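Local coordinates for protein beta-d-glucoside glucohydrolase (PDB 3ZZ1) that probably hydrolyses terminal, non-reducing beta-D-glucosyl residues, releasing beta-D-glucose during the breakdown of cellulose, at residues D538-I543 and F551-F556; D191-N196 and D225-P230; L341-P346 and K428-V433; A350-A355 and A422-G427; A655-T660 and G665-N670. All coordinates share one frame; numbering follows the deposited sequence.

Along the chain, contact 2 comes first, in the N-terminal TIM-barrel-type domain. Contacts 3, 4 and 1 belong to the C-terminal domain, and contact 5 to the fibronectin type III-like domain. Contacts 3 and 4 lie closest, their centres 12 Å apart, with contact 4 nested in the loop that contact 3 closes. Both use one six-stranded sheet, in which strands 348-352 and 430-437 are neighbours, Ile432 N meeting Ala350 O at 2.8 Å. The others stand apart: the centre of contact 2 is about 50 Å from that of contact 3, and contact 1 about 28 Å from contact 2, centre to centre. Together they tie the parts of a three-domain enzyme internally: barrel, alpha/beta sheet domain and fibronectin-like domain.

Contact 1: D538-I543 and F551-F556; sequences DYNTRI and FSEGLF
Asn540 reaches across to the backbone of Phe556, its ND2 donating to Phe556 O at 2.8 Å. The N-H...O angle is 160°, and the donor stands almost straight out from the carbonyl (C=O...N 175°), while the oxygen stays in the amide plane. The same ND2 rests on Glu553 CB at 3.3 Å. Beside it, the methyl CG2 of Thr541 meets Glu553 CD at 3.4 Å and lies at similar range from both carboxylate oxygens. A water lies within hydrogen-bonding distance of both loops, 2.8 Å from Asn540 O and 2.6 Å from Glu553 OE1. Asn540 CG sits between the backbone N and the carbonyl carbon (chi1 67°), which swings the amide toward the turns formed by residues 551-556. In the second shell, Glu553 OE2 forms a salt bridge with Lys119, and Thr541 OG1 is hydrogen-bonded to Thr120 OG1, linking both loops to the N-terminal domain. Putting an alanine here would probably leave Phe556 O without its amide donor and the loops without their direct hydrogen bond. Lys119 probably balances the carboxylate charge, so that the Thr541 methyl can lie against it, while the near-linear bond to Phe556 O is likely to fix the rotation of the Asn540 amide.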
# COMPACT_ATOMS: atom_id res chain seq x y z
N ASP A 538 -4.89 -13.26 19.15
CA ASP A 538 -4.95 -11.86 19.57
C ASP A 538 -5.55 -10.95 18.50
O ASP A 538 -6.07 -9.87 18.81
CB ASP A 538 -3.57 -11.36 20.00
CG ASP A 538 -3.05 -12.03 21.27
OD1 ASP A 538 -3.86 -12.56 22.06
OD2 ASP A 538 -1.83 -12.03 21.49
N TYR A 539 -5.49 -11.38 17.24
CA TYR A 539 -6.15 -10.67 16.15
C TYR A 539 -7.66 -10.90 16.21
O TYR A 539 -8.11 -12.00 16.50
CB TYR A 539 -5.59 -11.10 14.79
CG TYR A 539 -4.11 -10.82 14.65
CD1 TYR A 539 -3.64 -9.52 14.44
CD2 TYR A 539 -3.18 -11.85 14.75
CE1 TYR A 539 -2.26 -9.26 14.31
CE2 TYR A 539 -1.81 -11.60 14.62
CZ TYR A 539 -1.36 -10.31 14.41
OH TYR A 539 -0.01 -10.08 14.29
N ASN A 540 -8.43 -9.85 15.94
CA ASN A 540 -9.88 -9.91 16.08
C ASN A 540 -10.65 -10.20 14.78
O ASN A 540 -11.88 -10.19 14.78
CB ASN A 540 -10.43 -8.66 16.79
CG ASN A 540 -10.26 -7.38 15.97
OD1 ASN A 540 -9.40 -7.29 15.08
ND2 ASN A 540 -11.09 -6.39 16.27
N THR A 541 -9.92 -10.44 13.70
CA THR A 541 -10.54 -10.84 12.43
C THR A 541 -9.88 -12.08 11.83
O THR A 541 -8.72 -12.38 12.13
CB THR A 541 -10.50 -9.70 11.36
OG1 THR A 541 -9.16 -9.24 11.18
CG2 THR A 541 -11.38 -8.53 11.77
N ARG A 542 -10.63 -12.79 11.00
CA ARG A 542 -10.14 -13.99 10.31
C ARG A 542 -10.60 -13.94 8.86
O ARG A 542 -11.55 -13.22 8.53
CB ARG A 542 -10.70 -15.26 10.95
CG ARG A 542 -10.51 -15.41 12.46
CD ARG A 542 -9.10 -15.84 12.82
NE ARG A 542 -8.99 -16.18 14.23
CZ ARG A 542 -8.72 -15.31 15.20
NH1 ARG A 542 -8.51 -14.03 14.92
NH2 ARG A 542 -8.64 -15.72 16.46
N ILE A 543 -9.94 -14.71 8.00
CA ILE A 543 -10.43 -14.95 6.65
C ILE A 543 -11.78 -15.68 6.74
O ILE A 543 -11.86 -16.79 7.29
CB ILE A 543 -9.41 -15.78 5.79
CG1 ILE A 543 -8.05 -15.07 5.69
CG2 ILE A 543 -9.99 -16.12 4.42
CD1 ILE A 543 -8.07 -13.66 5.09
N PHE A 551 -18.15 -7.42 9.36
CA PHE A 551 -17.23 -6.39 9.85
C PHE A 551 -17.65 -5.93 11.25
O PHE A 551 -17.67 -4.73 11.54
CB PHE A 551 -17.18 -5.18 8.90
CG PHE A 551 -16.32 -5.37 7.68
CD1 PHE A 551 -16.61 -6.38 6.75
CD2 PHE A 551 -15.25 -4.52 7.43
CE1 PHE A 551 -15.82 -6.54 5.62
CE2 PHE A 551 -14.46 -4.67 6.30
CZ PHE A 551 -14.75 -5.69 5.38
N SER A 552 -18.00 -6.89 12.10
CA SER A 552 -18.53 -6.60 13.43
C SER A 552 -17.53 -5.85 14.33
O SER A 552 -17.93 -5.16 15.26
CB SER A 552 -19.04 -7.87 14.11
OG SER A 552 -17.98 -8.78 14.36
N GLU A 553 -16.23 -5.98 14.02
CA GLU A 553 -15.19 -5.25 14.75
C GLU A 553 -15.26 -3.73 14.53
O GLU A 553 -14.76 -2.97 15.34
CB GLU A 553 -13.79 -5.78 14.42
CG GLU A 553 -13.26 -5.50 13.01
CD GLU A 553 -13.95 -6.33 11.93
OE1 GLU A 553 -14.62 -7.33 12.26
OE2 GLU A 553 -13.80 -5.98 10.74
N GLY A 554 -15.89 -3.32 13.42
CA GLY A 554 -16.09 -1.90 13.12
C GLY A 554 -14.78 -1.15 12.97
O GLY A 554 -13.91 -1.55 12.19
N LEU A 555 -14.64 -0.07 13.73
CA LEU A 555 -13.46 0.80 13.65
C LEU A 555 -12.20 0.21 14.29
O LEU A 555 -11.11 0.76 14.12
CB LEU A 555 -13.75 2.16 14.29
CG LEU A 555 -14.81 3.05 13.64
CD1 LEU A 555 -15.01 4.28 14.51
CD2 LEU A 555 -14.40 3.44 12.21
N PHE A 556 -12.35 -0.89 15.02
CA PHE A 556 -11.27 -1.44 15.84
C PHE A 556 -10.52 -2.57 15.14
O PHE A 556 -10.74 -3.75 15.43
CB PHE A 556 -11.82 -1.90 17.20
CG PHE A 556 -12.42 -0.80 18.03
CD1 PHE A 556 -13.70 -0.31 17.76
CD2 PHE A 556 -11.71 -0.25 19.09
CE1 PHE A 556 -14.26 0.71 18.52
CE2 PHE A 556 -12.26 0.78 19.87
CZ PHE A 556 -13.54 1.26 19.58
O HOH W 1 -14.40 -9.40 13.83

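Contact 2: D191-N196 and D225-P230; sequences DAVQAN and DQLGFP
Val193 makes this an apolar, buried contact between the ends of two helices: it projects from the last turn of helix 178-194 onto residues 227-229, where the chain leaves helix 216-226. The CA atoms of Val193 and Phe229 are 5.9 Å apart, and no hydrogen bond crosses. CG1, anti to the backbone N (chi1 175°), is nearest to backbone atoms, 3.4 Å from Leu227 O and 3.7 Å from Phe229 CA, but also borders the Phe229 side chain. CG2 meets side chains: it comes obliquely to the Phe229 ring, 3.9 Å from CD1, and stands 4.4 Å from Leu227 CD1, so Val193 is held between the leucine and the aromatic ring. Leu223, one turn back on helix 216-226, touches both Val193 and Phe229 and extends the apolar patch. Asn196, at positive phi, is the C-prime residue of a Schellman motif, with Asn196 N bonded to Val193 O at 2.7 Å and Val197 N to Ala192 O; Gly228, also at positive phi, is the first residue of segment 225-230 to leave helical angles. Strands 199-202 and 232-235 follow directly and run parallel as neighbours, so the contact joins consecutive beta-alpha units of the TIM-barrel domain of family 3.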
# COMPACT_ATOMS: atom_id res chain seq x y z
N ASP A 191 -8.22 10.74 0.41
CA ASP A 191 -6.88 11.26 0.16
C ASP A 191 -6.53 11.16 -1.32
O ASP A 191 -6.02 12.11 -1.90
CB ASP A 191 -5.83 10.52 1.00
CG ASP A 191 -5.89 10.87 2.47
OD1 ASP A 191 -6.84 10.41 3.13
OD2 ASP A 191 -4.98 11.58 2.97
N ALA A 192 -6.80 9.99 -1.91
CA ALA A 192 -6.52 9.75 -3.34
C ALA A 192 -7.26 10.73 -4.23
O ALA A 192 -6.67 11.33 -5.13
CB ALA A 192 -6.85 8.31 -3.73
N VAL A 193 -8.55 10.91 -3.95
CA VAL A 193 -9.40 11.85 -4.69
C VAL A 193 -8.87 13.27 -4.53
O VAL A 193 -8.70 13.98 -5.51
CB VAL A 193 -10.89 11.76 -4.23
CG1 VAL A 193 -11.74 12.83 -4.91
CG2 VAL A 193 -11.46 10.37 -4.51
N GLN A 194 -8.58 13.66 -3.29
CA GLN A 194 -8.06 15.01 -3.00
C GLN A 194 -6.72 15.25 -3.72
O GLN A 194 -6.37 16.39 -4.01
CB GLN A 194 -7.92 15.22 -1.49
CG GLN A 194 -7.83 16.69 -1.06
CD GLN A 194 -6.41 17.24 -1.06
OE1 GLN A 194 -5.43 16.48 -1.02
NE2 GLN A 194 -6.28 18.56 -1.10
N ALA A 195 -6.00 14.17 -4.00
CA ALA A 195 -4.74 14.24 -4.74
C ALA A 195 -5.00 14.31 -6.24
O ALA A 195 -4.06 14.25 -7.04
CB ALA A 195 -3.85 13.04 -4.39
N ASN A 196 -6.27 14.44 -6.61
CA ASN A 196 -6.73 14.48 -8.00
C ASN A 196 -6.48 13.18 -8.77
O ASN A 196 -6.16 13.21 -9.95
CB ASN A 196 -6.13 15.66 -8.77
CG ASN A 196 -6.59 17.00 -8.24
OD1 ASN A 196 -7.73 17.15 -7.79
ND2 ASN A 196 -5.71 17.99 -8.29
N ASP A 225 -20.35 11.90 -5.11
CA ASP A 225 -21.11 13.02 -4.55
C ASP A 225 -20.53 13.54 -3.23
O ASP A 225 -20.41 14.74 -3.03
CB ASP A 225 -22.59 12.65 -4.40
CG ASP A 225 -23.29 12.47 -5.74
OD1 ASP A 225 -22.69 12.78 -6.78
OD2 ASP A 225 -24.46 12.03 -5.74
N GLN A 226 -20.17 12.62 -2.33
CA GLN A 226 -19.65 13.01 -1.03
C GLN A 226 -18.16 13.33 -1.06
O GLN A 226 -17.73 14.31 -0.45
CB GLN A 226 -19.99 11.96 0.03
CG GLN A 226 -21.45 12.00 0.45
CD GLN A 226 -21.86 10.85 1.34
OE1 GLN A 226 -22.94 10.86 1.92
NE2 GLN A 226 -21.00 9.84 1.44
N LEU A 227 -17.39 12.52 -1.78
CA LEU A 227 -15.95 12.77 -1.94
C LEU A 227 -15.63 13.69 -3.12
O LEU A 227 -14.47 14.07 -3.32
CB LEU A 227 -15.16 11.45 -2.06
CG LEU A 227 -15.16 10.43 -0.92
CD1 LEU A 227 -14.13 9.35 -1.19
CD2 LEU A 227 -14.88 11.10 0.41
N GLY A 228 -16.65 14.04 -3.90
CA GLY A 228 -16.50 14.96 -5.03
C GLY A 228 -15.52 14.52 -6.10
O GLY A 228 -14.82 15.34 -6.68
N PHE A 229 -15.47 13.21 -6.35
CA PHE A 229 -14.57 12.62 -7.35
C PHE A 229 -15.02 12.98 -8.77
O PHE A 229 -16.13 12.62 -9.18
CB PHE A 229 -14.53 11.10 -7.16
CG PHE A 229 -13.64 10.37 -8.14
CD1 PHE A 229 -12.29 10.72 -8.29
CD2 PHE A 229 -14.14 9.30 -8.88
CE1 PHE A 229 -11.48 10.03 -9.18
CE2 PHE A 229 -13.33 8.61 -9.76
CZ PHE A 229 -12.00 8.98 -9.91
N PRO A 230 -14.17 13.70 -9.52
CA PRO A 230 -14.53 14.09 -10.89
C PRO A 230 -14.05 13.11 -11.96
O PRO A 230 -14.41 13.28 -13.13
CB PRO A 230 -13.84 15.45 -11.05
CG PRO A 230 -13.13 15.73 -9.71
CD PRO A 230 -12.95 14.39 -9.09

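Contact 3: L341-P346 and K428-V433; sequences LPLKKP and KDVAIV
Leu343 spreads its two methyl branches over two residues of strand 430-437: CD2 meets Val430 CG2 at 4.2 Å, and CD1 meets Ile432 CD1 at 4.3 Å. The leucine holds CG anti to its own carbonyl carbon (chi1 -56°) and extends CD1 fully (chi2 172°), so the fork straddles the gap between alternate strand residues. Val430 presents CG2, the methyl lying between its backbone N and carbonyl carbon, and the two side chains approach at a slant. Ile432 supplies the far end of an extended chain (chi2 170°), which carries CD1 forward to the leucine. Intervening Ala431, like Val433 beyond it, instead packs on helix 462-472, the alternation expected of a strand inside an alpha/beta domain. Strand 430-437 is an inner member of the six-stranded sheet of the C-terminal domain, with 348-352 and 476-482 as neighbours, and the loop 341-346 leads into 348-352 and passes along the face of 430-437. Ile477 and Ile349, on those flanking strands, continue the apolar surface beside Leu343 and the strand residues respectively. At the upstream end of the strand the contact changes character. Pro346 CB touches Asp429 CB at 4.0 Å, and the Pro346 C atom lies 3.9 Å from Asp429 OD2. That oxygen accepts a hydrogen bond from Ser348 N, directing the carboxylate back to the chain just beyond the proline.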
# COMPACT_ATOMS: atom_id res chain seq x y z
N LEU A 341 24.27 -6.30 16.30
CA LEU A 341 24.21 -5.44 15.12
C LEU A 341 24.53 -4.00 15.51
O LEU A 341 24.11 -3.55 16.57
CB LEU A 341 22.84 -5.53 14.44
CG LEU A 341 22.47 -6.82 13.69
CD1 LEU A 341 21.10 -6.69 13.08
CD2 LEU A 341 23.50 -7.15 12.63
N PRO A 342 25.28 -3.27 14.66
CA PRO A 342 25.79 -3.73 13.37
C PRO A 342 27.00 -4.63 13.52
O PRO A 342 27.72 -4.54 14.52
CB PRO A 342 26.19 -2.43 12.67
CG PRO A 342 26.53 -1.50 13.78
CD PRO A 342 25.69 -1.88 14.96
N LEU A 343 27.20 -5.49 12.53
CA LEU A 343 28.34 -6.39 12.47
C LEU A 343 29.61 -5.57 12.26
O LEU A 343 29.62 -4.63 11.47
CB LEU A 343 28.20 -7.39 11.33
CG LEU A 343 26.96 -8.29 11.26
CD1 LEU A 343 26.94 -9.06 9.95
CD2 LEU A 343 26.89 -9.24 12.45
N LYS A 344 30.66 -5.95 12.97
CA LYS A 344 31.94 -5.26 12.85
C LYS A 344 32.87 -6.11 11.99
O LYS A 344 32.74 -6.14 10.76
CB LYS A 344 32.54 -5.00 14.23
CG LYS A 344 31.58 -4.41 15.26
CD LYS A 344 31.57 -2.90 15.24
CE LYS A 344 30.78 -2.36 16.43
NZ LYS A 344 31.19 -0.98 16.82
N LYS A 345 33.78 -6.83 12.63
CA LYS A 345 34.80 -7.57 11.90
C LYS A 345 34.87 -9.01 12.43
O LYS A 345 35.88 -9.41 13.01
CB LYS A 345 36.14 -6.86 12.05
CG LYS A 345 37.06 -6.97 10.86
CD LYS A 345 38.30 -6.10 11.05
CE LYS A 345 39.41 -6.52 10.11
NZ LYS A 345 39.04 -6.29 8.68
N PRO A 346 33.79 -9.80 12.23
CA PRO A 346 33.85 -11.18 12.72
C PRO A 346 34.74 -12.03 11.81
O PRO A 346 34.88 -11.73 10.62
CB PRO A 346 32.39 -11.63 12.63
CG PRO A 346 31.81 -10.82 11.52
CD PRO A 346 32.52 -9.50 11.53
N LYS A 428 30.94 -20.84 14.24
CA LYS A 428 31.02 -19.51 13.63
C LYS A 428 30.72 -18.40 14.63
O LYS A 428 29.99 -18.61 15.61
CB LYS A 428 30.10 -19.40 12.40
CG LYS A 428 30.18 -20.56 11.41
CD LYS A 428 31.60 -20.85 10.92
CE LYS A 428 31.64 -21.99 9.91
NZ LYS A 428 31.11 -23.26 10.47
N ASP A 429 31.28 -17.21 14.38
CA ASP A 429 31.07 -16.06 15.25
C ASP A 429 29.61 -15.62 15.29
O ASP A 429 29.06 -15.40 16.36
CB ASP A 429 31.98 -14.89 14.83
CG ASP A 429 33.45 -15.22 14.99
OD1 ASP A 429 33.87 -15.51 16.13
OD2 ASP A 429 34.19 -15.18 13.99
N VAL A 430 29.01 -15.49 14.10
CA VAL A 430 27.57 -15.24 13.98
C VAL A 430 26.95 -16.12 12.90
O VAL A 430 27.63 -16.57 11.98
CB VAL A 430 27.23 -13.74 13.69
CG1 VAL A 430 27.71 -12.84 14.83
CG2 VAL A 430 27.82 -13.29 12.35
N ALA A 431 25.65 -16.35 13.03
CA ALA A 431 24.89 -17.09 12.04
C ALA A 431 23.66 -16.29 11.65
O ALA A 431 22.88 -15.88 12.51
CB ALA A 431 24.48 -18.45 12.60
N ILE A 432 23.51 -16.05 10.35
CA ILE A 432 22.39 -15.28 9.83
C ILE A 432 21.42 -16.22 9.12
O ILE A 432 21.76 -16.80 8.09
CB ILE A 432 22.85 -14.14 8.86
CG1 ILE A 432 24.04 -13.37 9.46
CG2 ILE A 432 21.70 -13.21 8.55
CD1 ILE A 432 24.73 -12.39 8.49
N VAL A 433 20.21 -16.36 9.68
CA VAL A 433 19.20 -17.29 9.16
C VAL A 433 18.10 -16.53 8.41
O VAL A 433 17.57 -15.52 8.90
CB VAL A 433 18.57 -18.16 10.28
CG1 VAL A 433 17.72 -19.28 9.69
CG2 VAL A 433 19.65 -18.75 11.16

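Contact 4: A350-A355 and A422-G427; sequences AVVGSA and ASAARG
Ala350 lays its methyl against the last turn of helix 418-425: CB is 3.4 Å from Ala424 O and 3.7 Å from Ala425 CA, and it faces Ala425 CB at 4.3 Å. With a single carbon on each side, the backbones come close, the CA atoms of Ala350 and Ala425 being 5.2 Å apart. Two residues along the strand, Val352 points to the same side, while Val351 between them turns away to Val410 and Leu412. Val352 uses one branch only across the contact: CG2, the methyl anti to the carbonyl carbon, meets Ala424 CB at 4.1 Å. Leu465 and Val469 of helix 462-472 also pack on Val352, so two helices share this strip of sheet. No hydrogen bond links the two segments, but several polar atoms of the helix end have partners: Arg426 N bonds to Ala422 O at 2.9 Å, Ala424 O accepts from Lys428 NZ, and Ala425 O from Asn473 ND2. Gly353 follows the end of the strand, and its backbone angles would jam a CB against the preceding carbonyl oxygen. Helix 418-425 joins strand 409-413 to strand 430-437, and strand 348-352 lies between those two in the sheet, all three parallel. The helix must therefore pass over 348-352, and Ala350 and Val352 meet its alanines beneath it, as in a beta-alpha-beta crossover of an alpha/beta sheet.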
# COMPACT_ATOMS: atom_id res chain seq x y z
N ALA A 350 28.06 -17.56 9.14
CA ALA A 350 27.22 -18.57 8.49
C ALA A 350 25.97 -17.91 7.90
O ALA A 350 25.32 -17.08 8.55
CB ALA A 350 26.84 -19.67 9.45
N VAL A 351 25.65 -18.27 6.66
CA VAL A 351 24.45 -17.79 6.00
C VAL A 351 23.60 -19.02 5.71
O VAL A 351 24.05 -19.95 5.05
CB VAL A 351 24.78 -17.00 4.70
CG1 VAL A 351 23.51 -16.62 3.96
CG2 VAL A 351 25.58 -15.74 5.04
N VAL A 352 22.38 -19.03 6.24
CA VAL A 352 21.55 -20.23 6.25
C VAL A 352 20.13 -19.93 5.78
O VAL A 352 19.50 -18.98 6.25
CB VAL A 352 21.52 -20.86 7.67
CG1 VAL A 352 20.55 -22.04 7.73
CG2 VAL A 352 22.92 -21.30 8.12
N GLY A 353 19.64 -20.76 4.86
CA GLY A 353 18.27 -20.64 4.37
C GLY A 353 18.19 -20.51 2.86
O GLY A 353 19.01 -19.84 2.24
N SER A 354 17.19 -21.16 2.26
CA SER A 354 16.99 -21.07 0.82
C SER A 354 16.69 -19.64 0.38
O SER A 354 17.01 -19.26 -0.74
CB SER A 354 15.86 -21.99 0.37
OG SER A 354 14.63 -21.57 0.95
N ALA A 355 16.10 -18.85 1.29
CA ALA A 355 15.75 -17.45 1.03
C ALA A 355 16.97 -16.51 0.99
O ALA A 355 16.83 -15.31 0.71
CB ALA A 355 14.74 -16.96 2.05
N ALA A 422 22.61 -26.35 10.79
CA ALA A 422 23.37 -26.57 12.02
C ALA A 422 24.86 -26.70 11.72
O ALA A 422 25.69 -26.04 12.36
CB ALA A 422 22.85 -27.79 12.77
N SER A 423 25.20 -27.54 10.74
CA SER A 423 26.58 -27.77 10.32
C SER A 423 27.26 -26.48 9.88
O SER A 423 28.41 -26.22 10.24
CB SER A 423 26.65 -28.80 9.19
OG SER A 423 26.45 -30.11 9.69
N ALA A 424 26.54 -25.69 9.09
CA ALA A 424 27.04 -24.40 8.62
C ALA A 424 27.30 -23.42 9.76
O ALA A 424 28.31 -22.73 9.77
CB ALA A 424 26.08 -23.80 7.61
N ALA A 425 26.39 -23.38 10.73
CA ALA A 425 26.47 -22.43 11.84
C ALA A 425 27.47 -22.80 12.95
O ALA A 425 27.94 -21.92 13.67
CB ALA A 425 25.09 -22.19 12.44
N ARG A 426 27.78 -24.09 13.07
CA ARG A 426 28.65 -24.58 14.14
C ARG A 426 30.05 -23.95 14.10
O ARG A 426 30.70 -23.96 13.05
CB ARG A 426 28.75 -26.11 14.11
CG ARG A 426 29.08 -26.75 15.47
CD ARG A 426 29.01 -28.28 15.43
NE ARG A 426 27.71 -28.78 14.95
CZ ARG A 426 26.61 -28.88 15.70
NH1 ARG A 426 26.63 -28.52 16.98
NH2 ARG A 426 25.49 -29.33 15.17
N GLY A 427 30.47 -23.39 15.23
CA GLY A 427 31.82 -22.82 15.37
C GLY A 427 32.01 -21.43 14.78
O GLY A 427 33.12 -20.89 14.83

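Contact 5: A655-T660 and G665-N670; sequences AKLNLT and GTATFN
Leu657 is the main bump, its fork dropped over residues 665-667 of the facing strand. CD2 lies 3.3 Å from Gly665 C, in the hollow where that residue lacks a side chain, and CD1 reaches Ala667 CB at 4.1 Å. With chi1 -81° and chi2 62°, CD2 is brought over the Gly665 backbone. A CB on Gly665 would fall 2.7 Å from Leu657 CD2, a clash, and would crowd Leu659 too, whose own CD2 enters the same hollow 3.7 Å from Gly665 N. Cut back to an alanine, Leu657 would lose both branches, which is likely to open a gap over Gly665 and leave the Ala667 methyl short of a neighbour. Strands 655-659 and 665-670 run antiparallel (168°), with axes 7.1 Å apart at closest approach, yet no hydrogen bond joins them; the former bonds to strand 629-638 and the latter to 613-623. The two are edge strands of separate sheets, facing each other at one margin of the beta-sandwich of the fibronectin type III-like domain. Further along, the Ala655 methyl points at the flank of the Ala667 methyl, CB to CB 3.8 Å. Phe669 lies beside them, with Ala655 N at its ring edge, near the ring plane, 3.6 Å from CE1; CE1 is also 4.0 Å from Ala655 CB, and the ring packs on Ala633 and Leu635 of strand 629-638.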
# COMPACT_ATOMS: atom_id res chain seq x y z
N ALA A 655 6.59 12.17 11.25
CA ALA A 655 7.72 12.88 10.67
C ALA A 655 8.95 12.00 10.76
O ALA A 655 9.07 11.21 11.69
CB ALA A 655 7.95 14.19 11.41
N LYS A 656 9.86 12.14 9.80
CA LYS A 656 11.13 11.41 9.84
C LYS A 656 12.31 12.38 9.82
O LYS A 656 12.42 13.20 8.91
CB LYS A 656 11.22 10.40 8.69
CG LYS A 656 12.31 9.35 8.90
CD LYS A 656 12.20 8.20 7.91
CE LYS A 656 13.11 7.05 8.33
NZ LYS A 656 13.07 5.89 7.40
N LEU A 657 13.17 12.27 10.83
CA LEU A 657 14.34 13.14 10.97
C LEU A 657 15.63 12.33 11.06
O LEU A 657 15.78 11.49 11.96
CB LEU A 657 14.22 14.03 12.22
CG LEU A 657 13.38 15.31 12.22
CD1 LEU A 657 11.90 15.07 11.96
CD2 LEU A 657 13.56 15.98 13.56
N ASN A 658 16.55 12.57 10.13
CA ASN A 658 17.90 12.03 10.25
C ASN A 658 18.71 12.92 11.17
O ASN A 658 18.74 14.15 11.00
CB ASN A 658 18.58 11.91 8.88
CG ASN A 658 19.91 11.19 8.94
OD1 ASN A 658 20.96 11.80 9.21
ND2 ASN A 658 19.89 9.89 8.69
N LEU A 659 19.33 12.31 12.18
CA LEU A 659 20.09 13.07 13.16
C LEU A 659 21.43 12.39 13.44
O LEU A 659 21.48 11.20 13.75
CB LEU A 659 19.29 13.22 14.46
CG LEU A 659 17.90 13.88 14.44
CD1 LEU A 659 17.10 13.39 15.64
CD2 LEU A 659 17.97 15.40 14.43
N THR A 660 22.51 13.15 13.31
CA THR A 660 23.82 12.72 13.79
C THR A 660 23.85 12.85 15.32
O THR A 660 22.95 13.49 15.90
CB THR A 660 24.96 13.56 13.14
OG1 THR A 660 24.75 14.95 13.40
CG2 THR A 660 24.99 13.32 11.63
N GLY A 665 16.36 18.32 15.98
CA GLY A 665 15.51 18.68 14.85
C GLY A 665 14.05 18.84 15.22
O GLY A 665 13.58 18.30 16.23
N THR A 666 13.32 19.56 14.38
CA THR A 666 11.90 19.83 14.60
C THR A 666 11.02 18.85 13.84
O THR A 666 11.16 18.70 12.62
CB THR A 666 11.53 21.26 14.16
OG1 THR A 666 12.34 22.21 14.86
CG2 THR A 666 10.05 21.54 14.44
N ALA A 667 10.12 18.19 14.55
CA ALA A 667 9.07 17.39 13.93
C ALA A 667 7.76 18.17 13.98
O ALA A 667 7.28 18.52 15.06
CB ALA A 667 8.93 16.05 14.62
N THR A 668 7.20 18.45 12.80
CA THR A 668 5.99 19.24 12.68
C THR A 668 4.84 18.37 12.15
O THR A 668 4.94 17.80 11.07
CB THR A 668 6.21 20.44 11.73
OG1 THR A 668 7.21 21.30 12.28
CG2 THR A 668 4.91 21.23 11.52
N PHE A 669 3.77 18.28 12.93
CA PHE A 669 2.58 17.56 12.50
C PHE A 669 1.46 18.55 12.20
O PHE A 669 0.92 19.19 13.11
CB PHE A 669 2.12 16.55 13.55
CG PHE A 669 3.24 15.71 14.11
CD1 PHE A 669 3.79 14.67 13.37
CD2 PHE A 669 3.74 15.96 15.38
CE1 PHE A 669 4.83 13.89 13.89
CE2 PHE A 669 4.78 15.20 15.91
CZ PHE A 669 5.32 14.16 15.17
N ASN A 670 1.12 18.68 10.92
CA ASN A 670 0.01 19.52 10.50
C ASN A 670 -1.31 18.76 10.56
O ASN A 670 -1.44 17.67 9.97
CB ASN A 670 0.25 20.09 9.10
CG ASN A 670 1.43 21.04 9.06
OD1 ASN A 670 1.63 21.83 9.98
ND2 ASN A 670 2.23 20.96 8.00